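Local coordinates for protein Arf-GAP (Mus musculus, PDB 5C79) that binds anionic phosphoinositides such as PtdIns(4,5)P2 through its PH domain and, as an Arf GAP, probably stimulates GTP hydrolysis by ARF1, at residues N34-L45 / Q116-N127. Sequence-based numbering, arbitrary orientation.
Sequences NKEYGSEKKGFL and QDYIAWISVLTN
The indole of W121 lies between K41 and L45. CE of K41 sits over one face, 3.4 Å from the centroid of the five-membered ring, and CD2 of L45 over the opposite face. CA of G43 meets the ring at its edge. This is the C-terminal helix of a PH domain, 115-135, packed against the first strand, 41-48; W121 also touches C61 and V63 of the next strand. The Y37 ring has CA of A120 over one face, 3.9 Å from the ring centroid, and water 1 in plane at its edge. That water links Y37 OH to the backbone O of Q116.

K41 starts with CG anti to the backbone N (chi1 -175°) and runs extended across the indole. A bend at chi4 then turns NZ to D117 OD1, 3.0 Å away, in a salt bridge on the syn side of the carboxylate. NZ also makes a cation-pi contact with W121. Water 2 joins OD2 of D117 to the backbone O of F44, a residue of the phosphoinositide pocket. V124 packs CG1 against S39, where the chain leads into the strand.

N127 ties the segment before the strand to the helix. Its OD1 accepts from N34 ND2 at 2.7 Å, with the amide planes 63° apart. N127 ND2 donates to N34 O at 2.9 Å and to G38 O at 3.0 Å, both acceptors lying in its amide plane. With an alanine here, N34 ND2 and the carbonyls of N34 and G38 would probably lose this partner, and the 34-38 turn would be less firmly held. Y37 N and N127 ND2 reach N34 O from opposite faces of its plane.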
loop_
_atom_site.group_PDB
_atom_site.type_symbol
_atom_site.label_atom_id
_atom_site.label_comp_id
_atom_site.label_asym_id
_atom_site.label_seq_id
_atom_site.Cartn_x
_atom_site.Cartn_y
_atom_site.Cartn_z
ATOM N N ASN A 34 14.342 5.239 6.144
ATOM C CA ASN A 34 13.134 5.687 5.443
ATOM C C ASN A 34 13.393 6.930 4.566
ATOM O O ASN A 34 12.703 7.126 3.580
ATOM C CB ASN A 34 11.996 5.939 6.478
ATOM C CG ASN A 34 12.284 7.075 7.386
ATOM O OD1 ASN A 34 13.131 6.982 8.280
ATOM N ND2 ASN A 34 11.645 8.189 7.145
ATOM N N LYS A 35 14.361 7.758 4.949
ATOM C CA LYS A 35 14.700 8.999 4.181
ATOM C C LYS A 35 15.426 8.683 2.867
ATOM O O LYS A 35 15.659 9.570 2.051
ATOM C CB LYS A 35 15.497 9.969 5.043
ATOM C CG LYS A 35 14.776 10.534 6.259
ATOM C CD LYS A 35 15.612 11.632 6.891
ATOM C CE LYS A 35 14.893 12.263 8.051
ATOM N NZ LYS A 35 15.806 13.153 8.775
ATOM N N GLU A 36 15.714 7.411 2.620
ATOM C CA GLU A 36 16.118 6.940 1.283
ATOM C C GLU A 36 14.982 6.942 0.260
ATOM O O GLU A 36 15.209 6.713 -0.914
ATOM C CB GLU A 36 16.835 5.595 1.328
ATOM C CG GLU A 36 18.209 5.650 1.969
ATOM C CD GLU A 36 18.740 4.248 2.167
ATOM O OE1 GLU A 36 18.420 3.657 3.211
ATOM O OE2 GLU A 36 19.374 3.739 1.247
ATOM N N TYR A 37 13.765 7.231 0.729
ATOM C CA TYR A 37 12.594 7.307 -0.092
ATOM C C TYR A 37 11.845 8.606 0.182
ATOM O O TYR A 37 12.000 9.220 1.229
ATOM C CB TYR A 37 11.688 6.127 0.238
ATOM C CG TYR A 37 12.415 4.859 -0.095
ATOM C CD1 TYR A 37 12.426 4.361 -1.382
ATOM C CD2 TYR A 37 13.176 4.235 0.869
ATOM C CE1 TYR A 37 13.182 3.235 -1.689
ATOM C CE2 TYR A 37 13.914 3.114 0.586
ATOM C CZ TYR A 37 13.901 2.615 -0.677
ATOM O OH TYR A 37 14.645 1.463 -0.908
ATOM N N GLY A 38 11.051 9.000 -0.787
ATOM C CA GLY A 38 10.155 10.132 -0.616
ATOM C C GLY A 38 8.812 9.742 0.009
ATOM O O GLY A 38 8.680 8.723 0.680
ATOM N N SER A 39 7.815 10.567 -0.253
ATOM C CA SER A 39 6.464 10.346 0.268
ATOM C C SER A 39 5.407 10.100 -0.815
ATOM O O SER A 39 4.225 9.971 -0.488
ATOM C CB SER A 39 6.043 11.552 1.118
ATOM O OG SER A 39 6.083 12.744 0.350
ATOM N N GLU A 40 5.844 10.038 -2.080
ATOM C CA GLU A 40 5.011 9.714 -3.224
ATOM C C GLU A 40 5.614 8.559 -4.002
ATOM O O GLU A 40 6.842 8.408 -4.056
ATOM C CB GLU A 40 4.897 10.921 -4.162
ATOM C CG GLU A 40 4.273 12.136 -3.539
ATOM C CD GLU A 40 4.206 13.347 -4.469
ATOM O OE1 GLU A 40 4.677 13.292 -5.613
ATOM O OE2 GLU A 40 3.686 14.388 -4.028
ATOM N N LYS A 41 4.751 7.728 -4.586
ATOM C CA LYS A 41 5.171 6.621 -5.423
ATOM C C LYS A 41 4.013 6.217 -6.346
ATOM O O LYS A 41 2.858 6.167 -5.913
ATOM C CB LYS A 41 5.577 5.421 -4.568
ATOM C CG LYS A 41 6.143 4.222 -5.315
ATOM C CD LYS A 41 6.632 3.177 -4.347
ATOM C CE LYS A 41 7.099 1.916 -5.022
ATOM N NZ LYS A 41 8.397 2.130 -5.732
ATOM N N LYS A 42 4.356 5.883 -7.594
ATOM C CA LYS A 42 3.419 5.315 -8.568
ATOM C C LYS A 42 3.941 3.945 -8.900
ATOM O O LYS A 42 5.122 3.787 -9.234
ATOM C CB LYS A 42 3.389 6.160 -9.843
ATOM C CG LYS A 42 2.905 7.586 -9.618
ATOM C CD LYS A 42 2.888 8.374 -10.917
ATOM C CE LYS A 42 2.542 9.832 -10.676
ATOM N NZ LYS A 42 2.555 10.577 -11.965
ATOM N N GLY A 43 3.083 2.947 -8.836
ATOM C CA GLY A 43 3.518 1.622 -9.210
ATOM C C GLY A 43 2.399 0.605 -9.215
ATOM O O GLY A 43 1.244 0.920 -9.503
ATOM N N PHE A 44 2.778 -0.607 -8.881
ATOM C CA PHE A 44 1.861 -1.736 -8.783
ATOM C C PHE A 44 2.125 -2.494 -7.500
ATOM O O PHE A 44 3.237 -2.543 -6.986
ATOM C CB PHE A 44 2.069 -2.652 -9.979
ATOM C CG PHE A 44 1.744 -2.006 -11.292
ATOM C CD1 PHE A 44 2.716 -1.309 -12.014
ATOM C CD2 PHE A 44 0.478 -2.084 -11.795
ATOM C CE1 PHE A 44 2.394 -0.707 -13.229
ATOM C CE2 PHE A 44 0.149 -1.491 -13.003
ATOM C CZ PHE A 44 1.112 -0.793 -13.709
ATOM N N LEU A 45 1.062 -3.072 -6.963
ATOM C CA LEU A 45 1.135 -4.021 -5.860
ATOM C C LEU A 45 0.261 -5.232 -6.215
ATOM O O LEU A 45 -0.732 -5.085 -6.921
ATOM C CB LEU A 45 0.624 -3.403 -4.564
ATOM C CG LEU A 45 1.624 -2.464 -3.873
ATOM C CD1 LEU A 45 0.905 -1.726 -2.757
ATOM C CD2 LEU A 45 2.830 -3.190 -3.343
ATOM N N GLN A 116 13.462 -5.193 -2.306
ATOM C CA GLN A 116 13.750 -3.780 -2.492
ATOM C C GLN A 116 12.462 -2.951 -2.756
ATOM O O GLN A 116 12.304 -1.844 -2.231
ATOM C CB GLN A 116 14.758 -3.593 -3.622
ATOM C CG GLN A 116 16.193 -4.002 -3.244
ATOM C CD GLN A 116 17.093 -2.822 -2.878
ATOM O OE1 GLN A 116 16.676 -1.900 -2.166
ATOM N NE2 GLN A 116 18.345 -2.845 -3.367
ATOM N N ASP A 117 11.573 -3.463 -3.598
ATOM C CA ASP A 117 10.294 -2.732 -3.813
ATOM C C ASP A 117 9.396 -2.766 -2.598
ATOM O O ASP A 117 8.670 -1.807 -2.370
ATOM C CB ASP A 117 9.521 -3.111 -5.074
ATOM C CG ASP A 117 8.777 -1.899 -5.669
ATOM O OD1 ASP A 117 9.350 -0.760 -5.751
ATOM O OD2 ASP A 117 7.633 -2.022 -6.065
ATOM N N TYR A 118 9.450 -3.855 -1.829
ATOM C CA TYR A 118 8.814 -3.952 -0.497
ATOM C C TYR A 118 9.317 -2.837 0.423
ATOM O O TYR A 118 8.523 -2.131 1.019
ATOM C CB TYR A 118 9.052 -5.345 0.120
ATOM C CG TYR A 118 8.932 -5.570 1.614
ATOM C CD1 TYR A 118 10.041 -5.413 2.453
ATOM C CD2 TYR A 118 7.723 -5.994 2.202
ATOM C CE1 TYR A 118 9.940 -5.651 3.816
ATOM C CE2 TYR A 118 7.636 -6.254 3.555
ATOM C CZ TYR A 118 8.738 -6.069 4.357
ATOM O OH TYR A 118 8.672 -6.321 5.699
ATOM N N ILE A 119 10.634 -2.667 0.493
ATOM C CA ILE A 119 11.238 -1.605 1.326
ATOM C C ILE A 119 10.761 -0.235 0.835
ATOM O O ILE A 119 10.391 0.607 1.642
ATOM C CB ILE A 119 12.779 -1.657 1.371
ATOM C CG1 ILE A 119 13.245 -2.860 2.209
ATOM C CG2 ILE A 119 13.377 -0.404 2.010
ATOM C CD1 ILE A 119 12.820 -2.873 3.665
ATOM N N ALA A 120 10.747 -0.047 -0.474
ATOM C CA ALA A 120 10.288 1.195 -1.088
ATOM C C ALA A 120 8.847 1.517 -0.758
ATOM O O ALA A 120 8.547 2.625 -0.251
ATOM C CB ALA A 120 10.485 1.172 -2.576
ATOM N N TRP A 121 7.951 0.555 -1.027
ATOM C CA TRP A 121 6.512 0.765 -0.679
ATOM C C TRP A 121 6.298 1.082 0.792
ATOM O O TRP A 121 5.612 2.040 1.168
ATOM C CB TRP A 121 5.658 -0.436 -1.078
ATOM C CG TRP A 121 5.241 -0.370 -2.472
ATOM C CD1 TRP A 121 5.687 -1.149 -3.522
ATOM C CD2 TRP A 121 4.307 0.560 -3.020
ATOM N NE1 TRP A 121 5.076 -0.715 -4.700
ATOM C CE2 TRP A 121 4.200 0.303 -4.403
ATOM C CE3 TRP A 121 3.521 1.577 -2.463
ATOM C CZ2 TRP A 121 3.351 1.068 -5.246
ATOM C CZ3 TRP A 121 2.679 2.316 -3.298
ATOM C CH2 TRP A 121 2.590 2.046 -4.664
ATOM N N ILE A 122 6.876 0.273 1.663
ATOM C CA ILE A 122 6.653 0.467 3.099
ATOM C C ILE A 122 7.253 1.807 3.577
ATOM O O ILE A 122 6.651 2.526 4.368
ATOM C CB ILE A 122 7.167 -0.707 3.902
ATOM C CG1 ILE A 122 6.269 -1.919 3.626
ATOM C CG2 ILE A 122 7.108 -0.408 5.390
ATOM C CD1 ILE A 122 6.806 -3.206 4.200
ATOM N N SER A 123 8.416 2.143 3.057
ATOM C CA SER A 123 9.065 3.438 3.397
ATOM C C SER A 123 8.223 4.637 2.942
ATOM O O SER A 123 8.038 5.589 3.709
ATOM C CB SER A 123 10.466 3.512 2.777
ATOM O OG SER A 123 11.313 2.529 3.378
ATOM N N VAL A 124 7.733 4.578 1.705
ATOM C CA VAL A 124 6.911 5.657 1.150
ATOM C C VAL A 124 5.596 5.777 1.915
ATOM O O VAL A 124 5.156 6.892 2.261
ATOM C CB VAL A 124 6.650 5.482 -0.352
ATOM C CG1 VAL A 124 5.583 6.457 -0.839
ATOM C CG2 VAL A 124 7.933 5.707 -1.170
ATOM N N LEU A 125 4.955 4.644 2.185
ATOM C CA LEU A 125 3.699 4.667 2.959
ATOM C C LEU A 125 3.908 5.294 4.339
ATOM O O LEU A 125 3.117 6.118 4.804
ATOM C CB LEU A 125 3.127 3.266 3.109
ATOM C CG LEU A 125 2.559 2.682 1.796
ATOM C CD1 LEU A 125 2.325 1.185 1.955
ATOM C CD2 LEU A 125 1.263 3.377 1.457
ATOM N N THR A 126 4.986 4.887 4.994
ATOM C CA THR A 126 5.388 5.462 6.287
ATOM C C THR A 126 5.653 6.968 6.252
ATOM O O THR A 126 5.158 7.743 7.100
ATOM C CB THR A 126 6.639 4.743 6.859
ATOM O OG1 THR A 126 6.305 3.380 7.093
ATOM C CG2 THR A 126 7.019 5.355 8.217
ATOM N N ASN A 127 6.456 7.375 5.293
ATOM C CA ASN A 127 6.807 8.750 5.087
ATOM C C ASN A 127 5.578 9.624 4.822
ATOM O O ASN A 127 5.474 10.756 5.333
ATOM C CB ASN A 127 7.784 8.869 3.924
ATOM C CG ASN A 127 9.185 8.379 4.276
ATOM O OD1 ASN A 127 9.518 8.197 5.468
ATOM N ND2 ASN A 127 10.019 8.196 3.259
HETATM O O HOH W 1 14.282 0.128 -3.437
HETATM O O HOH W 2 5.505 -4.019 -6.259
HETATM O O HOH W 3 5.955 -0.616 -7.814
#